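Local coordinates for protein arginyl-tRNA synthetase, putative (Plasmodium falciparum, PDB 5JLD) that probably attaches L-arginine to its cognate tRNA in an ATP-dependent reaction, as a class I aminoacyl-tRNA synthetase supplying cytoplasmic protein synthesis, at residues E8-N20 and E31-Y45. Sequence-based numbering, arbitrary orientation.
Sequences ECITKKIKTIFQN and EDAIVTYANLKFGHY
Ile14 and Tyr37 lie on opposite faces of the Tyr45 ring: CD1 of Ile14 makes a CH-pi contact 3.9 Å from the ring centroid, while CD1 of Tyr37 lies over the other face, offset toward the rim. At the ring edge, near its plane, OG1 of Thr11 comes to 3.2 Å from CE2 of Tyr45. Ile10 approaches the phenol end obliquely, its CG2 3.5 Å from CZ of Tyr45. This is the helix-on-sheet packing of the N-terminal alpha/beta domain of arginyl-tRNA synthetases, a domain that in relatives recognises the tRNA elbow. Helix 10-20 runs over the four-stranded antiparallel sheet beside 35-37, one of its two outermost strands, the two N-to-C directions 132° apart. The hydroxyls of Tyr37 and Tyr45 both hydrogen-bond to Asp524 OD2, and Thr11 N bonds to OD1 of the same carboxylate, so the helix start and two neighbouring strands share a partner on helix 522-532, within the DALR anticodon-binding region.

Val35 fills the middle of the interface. Both its methyls meet Ile14 CG2; CG1 also faces the Thr11 carbonyl, and CG2 rests on the helix backbone, 3.5 Å from Lys15 CA. Farther along, the methyl of Ala33 lies against Phe18 CB and the Gln19 side chain. The aliphatic chain of Lys15 passes alongside the Ala33 carbonyl and bends at its last torsion; NZ stays 3.7 Å from Asp32 OD1, a long salt bridge at the more solvent-accessible margin.

Gln19 grips the incoming loop with both ends of its amide. A bend at chi2 (63°) turns the amide to the loop backbone, where Ala33 N donates almost straight (171°) to OE1 at 2.7 Å. NE2 of Gln19, with its acceptor close to the amide plane, donates to Glu31 O at 3.0 Å.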
ATOM      1  N   GLU A   8      -7.562  18.847   5.911  1.00 46.50           N
ATOM      2  CA  GLU A   8      -6.640  19.042   7.014  1.00 44.34           C
ATOM      3  C   GLU A   8      -6.285  17.692   7.612  1.00 43.42           C
ATOM      4  O   GLU A   8      -7.141  16.788   7.682  1.00 41.87           O
ATOM      5  CB  GLU A   8      -7.291  19.950   8.069  1.00 52.74           C
ATOM      6  CG  GLU A   8      -6.339  20.796   8.870  1.00 61.62           C
ATOM      7  CD  GLU A   8      -7.056  21.806   9.770  1.00 60.75           C
ATOM      8  OE1 GLU A   8      -8.307  21.748   9.915  1.00 48.32           O
ATOM      9  OE2 GLU A   8      -6.351  22.670  10.328  1.00 63.06           O
ATOM     10  N   CYS A   9      -5.045  17.537   8.064  1.00 36.25           N
ATOM     11  CA  CYS A   9      -4.695  16.326   8.786  1.00 36.09           C
ATOM     12  C   CYS A   9      -4.956  16.542  10.280  1.00 41.99           C
ATOM     13  O   CYS A   9      -4.170  17.186  10.969  1.00 41.94           O
ATOM     14  CB  CYS A   9      -3.234  15.915   8.560  1.00 35.39           C
ATOM     15  SG  CYS A   9      -2.750  14.428   9.522  1.00 46.44           S
ATOM     16  N   ILE A  10      -6.053  15.981  10.775  1.00 46.63           N
ATOM     17  CA  ILE A  10      -6.516  16.295  12.130  1.00 48.90           C
ATOM     18  C   ILE A  10      -5.575  15.784  13.236  1.00 46.95           C
ATOM     19  O   ILE A  10      -5.312  16.503  14.203  1.00 44.89           O
ATOM     20  CB  ILE A  10      -7.938  15.744  12.356  1.00 47.82           C
ATOM     21  CG1 ILE A  10      -8.931  16.491  11.453  1.00 41.59           C
ATOM     22  CG2 ILE A  10      -8.337  15.859  13.823  1.00 45.74           C
ATOM     23  CD1 ILE A  10     -10.357  15.983  11.561  1.00 43.25           C
ATOM     24  N   THR A  11      -5.064  14.561  13.105  1.00 43.55           N
ATOM     25  CA  THR A  11      -4.114  14.052  14.101  1.00 38.37           C
ATOM     26  C   THR A  11      -2.933  15.018  14.307  1.00 39.63           C
ATOM     27  O   THR A  11      -2.490  15.209  15.439  1.00 34.73           O
ATOM     28  CB  THR A  11      -3.574  12.646  13.717  1.00 56.67           C
ATOM     29  OG1 THR A  11      -4.629  11.685  13.817  1.00 66.85           O
ATOM     30  CG2 THR A  11      -2.455  12.228  14.640  1.00 53.30           C
ATOM     31  N   LYS A  12      -2.445  15.631  13.220  1.00 40.32           N
ATOM     32  CA  LYS A  12      -1.280  16.527  13.288  1.00 42.54           C
ATOM     33  C   LYS A  12      -1.671  17.868  13.863  1.00 38.92           C
ATOM     34  O   LYS A  12      -0.903  18.491  14.601  1.00 42.49           O
ATOM     35  CB  LYS A  12      -0.647  16.743  11.901  1.00 38.32           C
ATOM     36  CG  LYS A  12       0.396  15.720  11.490  1.00 52.17           C
ATOM     37  CD  LYS A  12       1.102  16.155  10.178  1.00 56.13           C
ATOM     38  CE  LYS A  12       2.227  17.149  10.440  1.00 47.11           C
ATOM     39  NZ  LYS A  12       3.460  16.444  10.881  1.00 59.64           N
ATOM     40  N   LYS A  13      -2.871  18.310  13.504  1.00 40.20           N
ATOM     41  CA  LYS A  13      -3.447  19.537  14.048  1.00 46.61           C
ATOM     42  C   LYS A  13      -3.541  19.480  15.587  1.00 39.05           C
ATOM     43  O   LYS A  13      -3.049  20.368  16.323  1.00 47.56           O
ATOM     44  CB  LYS A  13      -4.829  19.765  13.434  1.00 52.01           C
ATOM     45  CG  LYS A  13      -5.476  21.073  13.846  1.00 53.05           C
ATOM     46  CD  LYS A  13      -6.833  21.275  13.185  1.00 56.58           C
ATOM     47  CE  LYS A  13      -7.279  22.725  13.358  1.00 65.79           C
ATOM     48  NZ  LYS A  13      -8.516  23.055  12.602  1.00 69.53           N
ATOM     49  N   ILE A  14      -4.158  18.409  16.064  1.00 45.98           N
ATOM     50  CA  ILE A  14      -4.352  18.204  17.498  1.00 45.92           C
ATOM     51  C   ILE A  14      -3.015  17.969  18.219  1.00 48.37           C
ATOM     52  O   ILE A  14      -2.778  18.508  19.328  1.00 42.87           O
ATOM     53  CB  ILE A  14      -5.294  17.033  17.752  1.00 40.96           C
ATOM     54  CG1 ILE A  14      -6.729  17.413  17.349  1.00 42.82           C
ATOM     55  CG2 ILE A  14      -5.211  16.602  19.191  1.00 34.44           C
ATOM     56  CD1 ILE A  14      -7.781  16.324  17.646  1.00 39.39           C
ATOM     57  N   LYS A  15      -2.141  17.190  17.573  1.00 45.06           N
ATOM     58  CA  LYS A  15      -0.795  16.961  18.102  1.00 48.39           C
ATOM     59  C   LYS A  15      -0.106  18.287  18.339  1.00 46.39           C
ATOM     60  O   LYS A  15       0.486  18.502  19.397  1.00 45.93           O
ATOM     61  CB  LYS A  15       0.057  16.091  17.160  1.00 49.82           C
ATOM     62  CG  LYS A  15       1.405  15.719  17.758  1.00 55.90           C
ATOM     63  CD  LYS A  15       2.354  15.093  16.734  1.00 68.68           C
ATOM     64  CE  LYS A  15       3.810  15.174  17.222  1.00 72.02           C
ATOM     65  NZ  LYS A  15       4.195  16.568  17.644  1.00 67.86           N
ATOM     66  N   THR A  16      -0.195  19.181  17.358  1.00 46.06           N
ATOM     67  CA  THR A  16       0.394  20.514  17.505  1.00 46.35           C
ATOM     68  C   THR A  16      -0.244  21.307  18.666  1.00 46.39           C
ATOM     69  O   THR A  16       0.466  21.894  19.494  1.00 44.33           O
ATOM     70  CB  THR A  16       0.263  21.329  16.208  1.00 47.29           C
ATOM     71  OG1 THR A  16       1.018  20.687  15.175  1.00 55.79           O
ATOM     72  CG2 THR A  16       0.794  22.757  16.413  1.00 40.04           C
ATOM     73  N   ILE A  17      -1.572  21.320  18.736  1.00 45.41           N
ATOM     74  CA  ILE A  17      -2.229  22.011  19.861  1.00 45.82           C
ATOM     75  C   ILE A  17      -1.705  21.527  21.248  1.00 38.82           C
ATOM     76  O   ILE A  17      -1.317  22.337  22.136  1.00 43.12           O
ATOM     77  CB  ILE A  17      -3.761  21.851  19.751  1.00 48.02           C
ATOM     78  CG1 ILE A  17      -4.269  22.666  18.552  1.00 41.19           C
ATOM     79  CG2 ILE A  17      -4.490  22.228  21.088  1.00 37.28           C
ATOM     80  CD1 ILE A  17      -5.686  22.361  18.163  1.00 37.03           C
ATOM     81  N   PHE A  18      -1.620  20.211  21.413  1.00 42.75           N
ATOM     82  CA  PHE A  18      -1.107  19.672  22.673  1.00 43.38           C
ATOM     83  C   PHE A  18       0.375  19.981  22.901  1.00 45.15           C
ATOM     84  O   PHE A  18       0.781  20.301  24.024  1.00 41.27           O
ATOM     85  CB  PHE A  18      -1.339  18.165  22.748  1.00 43.45           C
ATOM     86  CG  PHE A  18      -2.717  17.805  23.206  1.00 45.24           C
ATOM     87  CD1 PHE A  18      -2.991  17.653  24.563  1.00 39.92           C
ATOM     88  CD2 PHE A  18      -3.752  17.652  22.285  1.00 45.98           C
ATOM     89  CE1 PHE A  18      -4.272  17.333  24.989  1.00 46.51           C
ATOM     90  CE2 PHE A  18      -5.040  17.337  22.708  1.00 49.55           C
ATOM     91  CZ  PHE A  18      -5.299  17.172  24.063  1.00 48.15           C
ATOM     92  N   GLN A  19       1.173  19.886  21.837  1.00 40.12           N
ATOM     93  CA  GLN A  19       2.600  20.209  21.897  1.00 45.77           C
ATOM     94  C   GLN A  19       2.808  21.631  22.403  1.00 39.95           C
ATOM     95  O   GLN A  19       3.648  21.881  23.286  1.00 43.19           O
ATOM     96  CB  GLN A  19       3.262  20.038  20.511  1.00 41.76           C
ATOM     97  CG  GLN A  19       4.784  20.169  20.527  1.00 41.81           C
ATOM     98  CD  GLN A  19       5.450  19.087  21.351  1.00 44.77           C
ATOM     99  OE1 GLN A  19       5.389  17.905  21.010  1.00 49.07           O
ATOM    100  NE2 GLN A  19       6.078  19.482  22.456  1.00 43.94           N
ATOM    101  N   ASN A  20       2.034  22.565  21.859  1.00 37.29           N
ATOM    102  CA  ASN A  20       2.178  23.952  22.297  1.00 40.31           C
ATOM    103  C   ASN A  20       1.758  24.084  23.761  1.00 47.23           C
ATOM    104  O   ASN A  20       2.439  24.771  24.542  1.00 48.50           O
ATOM    105  CB  ASN A  20       1.364  24.914  21.423  1.00 45.33           C
ATOM    106  CG  ASN A  20       1.846  24.940  19.952  1.00 50.98           C
ATOM    107  OD1 ASN A  20       2.901  24.395  19.619  1.00 49.89           O
ATOM    108  ND2 ASN A  20       1.072  25.590  19.087  1.00 43.35           N
ATOM    109  N   GLU A  31       9.609  16.864  25.266  1.00 62.48           N
ATOM    110  CA  GLU A  31       8.486  15.947  25.390  1.00 56.38           C
ATOM    111  C   GLU A  31       7.628  16.067  24.133  1.00 55.29           C
ATOM    112  O   GLU A  31       6.861  17.016  23.980  1.00 64.43           O
ATOM    113  CB  GLU A  31       7.674  16.261  26.663  1.00 58.00           C
ATOM    114  CG  GLU A  31       6.386  15.441  26.847  1.00 55.65           C
ATOM    115  CD  GLU A  31       6.648  14.017  27.312  1.00 61.03           C
ATOM    116  OE1 GLU A  31       7.680  13.781  27.976  1.00 65.20           O
ATOM    117  OE2 GLU A  31       5.835  13.124  26.990  1.00 63.75           O
ATOM    118  N   ASP A  32       7.781  15.116  23.221  1.00 50.89           N
ATOM    119  CA  ASP A  32       7.037  15.149  21.974  1.00 51.11           C
ATOM    120  C   ASP A  32       5.629  14.624  22.212  1.00 50.69           C
ATOM    121  O   ASP A  32       5.446  13.507  22.699  1.00 50.91           O
ATOM    122  CB  ASP A  32       7.747  14.333  20.893  1.00 64.88           C
ATOM    123  CG  ASP A  32       7.194  14.601  19.506  1.00 84.99           C
ATOM    124  OD1 ASP A  32       6.248  13.900  19.088  1.00 95.84           O
ATOM    125  OD2 ASP A  32       7.711  15.516  18.830  1.00 91.62           O
ATOM    126  N   ALA A  33       4.639  15.450  21.890  1.00 50.09           N
ATOM    127  CA  ALA A  33       3.246  15.087  22.108  1.00 51.90           C
ATOM    128  C   ALA A  33       2.867  13.924  21.212  1.00 49.84           C
ATOM    129  O   ALA A  33       3.210  13.900  20.034  1.00 50.62           O
ATOM    130  CB  ALA A  33       2.329  16.270  21.849  1.00 45.63           C
ATOM    131  N   ILE A  34       2.171  12.951  21.781  1.00 49.13           N
ATOM    132  CA  ILE A  34       1.644  11.860  20.985  1.00 51.18           C
ATOM    133  C   ILE A  34       0.126  11.839  21.105  1.00 47.34           C
ATOM    134  O   ILE A  34      -0.435  11.942  22.198  1.00 51.20           O
ATOM    135  CB  ILE A  34       2.237  10.502  21.392  1.00 55.98           C
ATOM    136  CG1 ILE A  34       3.752  10.503  21.159  1.00 68.07           C
ATOM    137  CG2 ILE A  34       1.589   9.390  20.588  1.00 57.23           C
ATOM    138  CD1 ILE A  34       4.428   9.168  21.444  1.00 70.63           C
ATOM    139  N   VAL A  35      -0.521  11.721  19.959  1.00 41.64           N
ATOM    140  CA  VAL A  35      -1.959  11.770  19.860  1.00 51.16           C
ATOM    141  C   VAL A  35      -2.481  10.476  19.246  1.00 50.94           C
ATOM    142  O   VAL A  35      -1.971  10.001  18.227  1.00 53.42           O
ATOM    143  CB  VAL A  35      -2.394  13.005  19.035  1.00 47.90           C
ATOM    144  CG1 VAL A  35      -3.850  12.888  18.561  1.00 40.82           C
ATOM    145  CG2 VAL A  35      -2.182  14.250  19.870  1.00 41.71           C
ATOM    146  N   THR A  36      -3.473   9.894  19.904  1.00 45.38           N
ATOM    147  CA  THR A  36      -4.157   8.707  19.410  1.00 50.18           C
ATOM    148  C   THR A  36      -5.654   8.946  19.344  1.00 47.05           C
ATOM    149  O   THR A  36      -6.138  10.044  19.615  1.00 47.46           O
ATOM    150  CB  THR A  36      -3.919   7.470  20.309  1.00 50.03           C
ATOM    151  OG1 THR A  36      -4.552   7.680  21.575  1.00 53.52           O
ATOM    152  CG2 THR A  36      -2.439   7.195  20.507  1.00 45.62           C
ATOM    153  N   TYR A  37      -6.381   7.901  18.976  1.00 44.84           N
ATOM    154  CA  TYR A  37      -7.827   7.940  18.964  1.00 50.33           C
ATOM    155  C   TYR A  37      -8.280   7.566  20.338  1.00 48.00           C
ATOM    156  O   TYR A  37      -7.632   6.775  21.016  1.00 50.33           O
ATOM    157  CB  TYR A  37      -8.427   6.981  17.930  1.00 51.71           C
ATOM    158  CG  TYR A  37      -8.081   7.343  16.509  1.00 52.97           C
ATOM    159  CD1 TYR A  37      -8.382   8.598  16.013  1.00 51.93           C
ATOM    160  CD2 TYR A  37      -7.467   6.421  15.656  1.00 53.45           C
ATOM    161  CE1 TYR A  37      -8.070   8.950  14.715  1.00 50.31           C
ATOM    162  CE2 TYR A  37      -7.163   6.755  14.348  1.00 51.27           C
ATOM    163  CZ  TYR A  37      -7.466   8.024  13.888  1.00 52.27           C
ATOM    164  OH  TYR A  37      -7.175   8.386  12.603  1.00 50.84           O
ATOM    165  N   ALA A  38      -9.376   8.167  20.761  1.00 48.22           N
ATOM    166  CA  ALA A  38      -9.987   7.795  22.022  1.00 56.71           C
ATOM    167  C   ALA A  38     -11.005   6.712  21.731  1.00 52.06           C
ATOM    168  O   ALA A  38     -11.377   6.495  20.570  1.00 49.21           O
ATOM    169  CB  ALA A  38     -10.645   8.997  22.682  1.00 59.66           C
ATOM    170  N   ASN A  39     -11.419   6.018  22.780  1.00 48.99           N
ATOM    171  CA  ASN A  39     -12.632   5.214  22.756  1.00 54.93           C
ATOM    172  C   ASN A  39     -13.787   6.111  22.333  1.00 50.49           C
ATOM    173  O   ASN A  39     -14.053   7.126  22.979  1.00 53.70           O
ATOM    174  CB  ASN A  39     -12.887   4.604  24.140  1.00 61.66           C
ATOM    175  CG  ASN A  39     -14.123   3.720  24.185  1.00 73.30           C
ATOM    176  OD1 ASN A  39     -15.123   3.977  23.515  1.00 80.30           O
ATOM    177  ND2 ASN A  39     -14.069   2.685  25.016  1.00 73.68           N
ATOM    178  N   LEU A  40     -14.482   5.730  21.266  1.00 51.52           N
ATOM    179  CA  LEU A  40     -15.507   6.587  20.671  1.00 59.38           C
ATOM    180  C   LEU A  40     -16.682   6.869  21.613  1.00 62.84           C
ATOM    181  O   LEU A  40     -17.385   7.873  21.464  1.00 68.07           O
ATOM    182  CB  LEU A  40     -16.011   5.963  19.371  1.00 66.40           C
ATOM    183  CG  LEU A  40     -16.820   6.866  18.442  1.00 70.36           C
ATOM    184  CD1 LEU A  40     -15.985   8.048  17.960  1.00 65.11           C
ATOM    185  CD2 LEU A  40     -17.336   6.062  17.262  1.00 72.09           C
ATOM    186  N   LYS A  41     -16.888   5.997  22.594  1.00 60.56           N
ATOM    187  CA  LYS A  41     -17.951   6.205  23.566  1.00 64.95           C
ATOM    188  C   LYS A  41     -17.653   7.433  24.412  1.00 68.46           C
ATOM    189  O   LYS A  41     -18.565   8.087  24.926  1.00 66.07           O
ATOM    190  CB  LYS A  41     -18.122   4.974  24.462  1.00 69.78           C
ATOM    191  N   PHE A  42     -16.369   7.760  24.533  1.00 65.99           N
ATOM    192  CA  PHE A  42     -15.952   8.794  25.469  1.00 64.79           C
ATOM    193  C   PHE A  42     -15.257   9.986  24.813  1.00 65.93           C
ATOM    194  O   PHE A  42     -15.295  11.091  25.344  1.00 67.40           O
ATOM    195  CB  PHE A  42     -15.065   8.160  26.532  1.00 67.15           C
ATOM    196  CG  PHE A  42     -15.792   7.139  27.367  1.00 71.27           C
ATOM    197  CD1 PHE A  42     -16.614   7.538  28.416  1.00 69.48           C
ATOM    198  CD2 PHE A  42     -15.694   5.785  27.072  1.00 66.32           C
ATOM    199  CE1 PHE A  42     -17.305   6.604  29.175  1.00 67.34           C
ATOM    200  CE2 PHE A  42     -16.383   4.844  27.822  1.00 64.46           C
ATOM    201  CZ  PHE A  42     -17.190   5.258  28.883  1.00 66.77           C
ATOM    202  N   GLY A  43     -14.637   9.785  23.653  1.00 59.37           N
ATOM    203  CA  GLY A  43     -14.059  10.913  22.951  1.00 51.93           C
ATOM    204  C   GLY A  43     -13.729  10.621  21.503  1.00 51.94           C
ATOM    205  O   GLY A  43     -14.094   9.569  20.978  1.00 45.92           O
ATOM    206  N   HIS A  44     -13.035  11.563  20.867  1.00 43.80           N
ATOM    207  CA  HIS A  44     -12.593  11.404  19.489  1.00 45.76           C
ATOM    208  C   HIS A  44     -11.082  11.172  19.442  1.00 40.97           C
ATOM    209  O   HIS A  44     -10.606  10.167  18.897  1.00 44.87           O
ATOM    210  CB  HIS A  44     -12.987  12.627  18.656  1.00 37.46           C
ATOM    211  CG  HIS A  44     -14.467  12.836  18.554  1.00 44.25           C
ATOM    212  ND1 HIS A  44     -15.029  13.996  18.065  1.00 38.81           N
ATOM    213  CD2 HIS A  44     -15.508  12.020  18.870  1.00 34.01           C
ATOM    214  CE1 HIS A  44     -16.343  13.888  18.079  1.00 44.04           C
ATOM    215  NE2 HIS A  44     -16.659  12.697  18.558  1.00 42.83           N
ATOM    216  N   TYR A  45     -10.332  12.105  20.016  1.00 38.80           N
ATOM    217  CA  TYR A  45      -8.882  11.950  20.083  1.00 36.51           C
ATOM    218  C   TYR A  45      -8.445  11.997  21.540  1.00 37.19           C
ATOM    219  O   TYR A  45      -9.223  12.352  22.426  1.00 39.38           O
ATOM    220  CB  TYR A  45      -8.164  13.040  19.268  1.00 39.51           C
ATOM    221  CG  TYR A  45      -8.244  12.853  17.767  1.00 38.53           C
ATOM    222  CD1 TYR A  45      -9.383  13.221  17.077  1.00 36.77           C
ATOM    223  CD2 TYR A  45      -7.174  12.317  17.043  1.00 38.63           C
ATOM    224  CE1 TYR A  45      -9.485  13.055  15.714  1.00 43.89           C
ATOM    225  CE2 TYR A  45      -7.254  12.156  15.655  1.00 43.90           C
ATOM    226  CZ  TYR A  45      -8.423  12.531  15.006  1.00 50.53           C
ATOM    227  OH  TYR A  45      -8.560  12.395  13.653  1.00 37.90           O
TER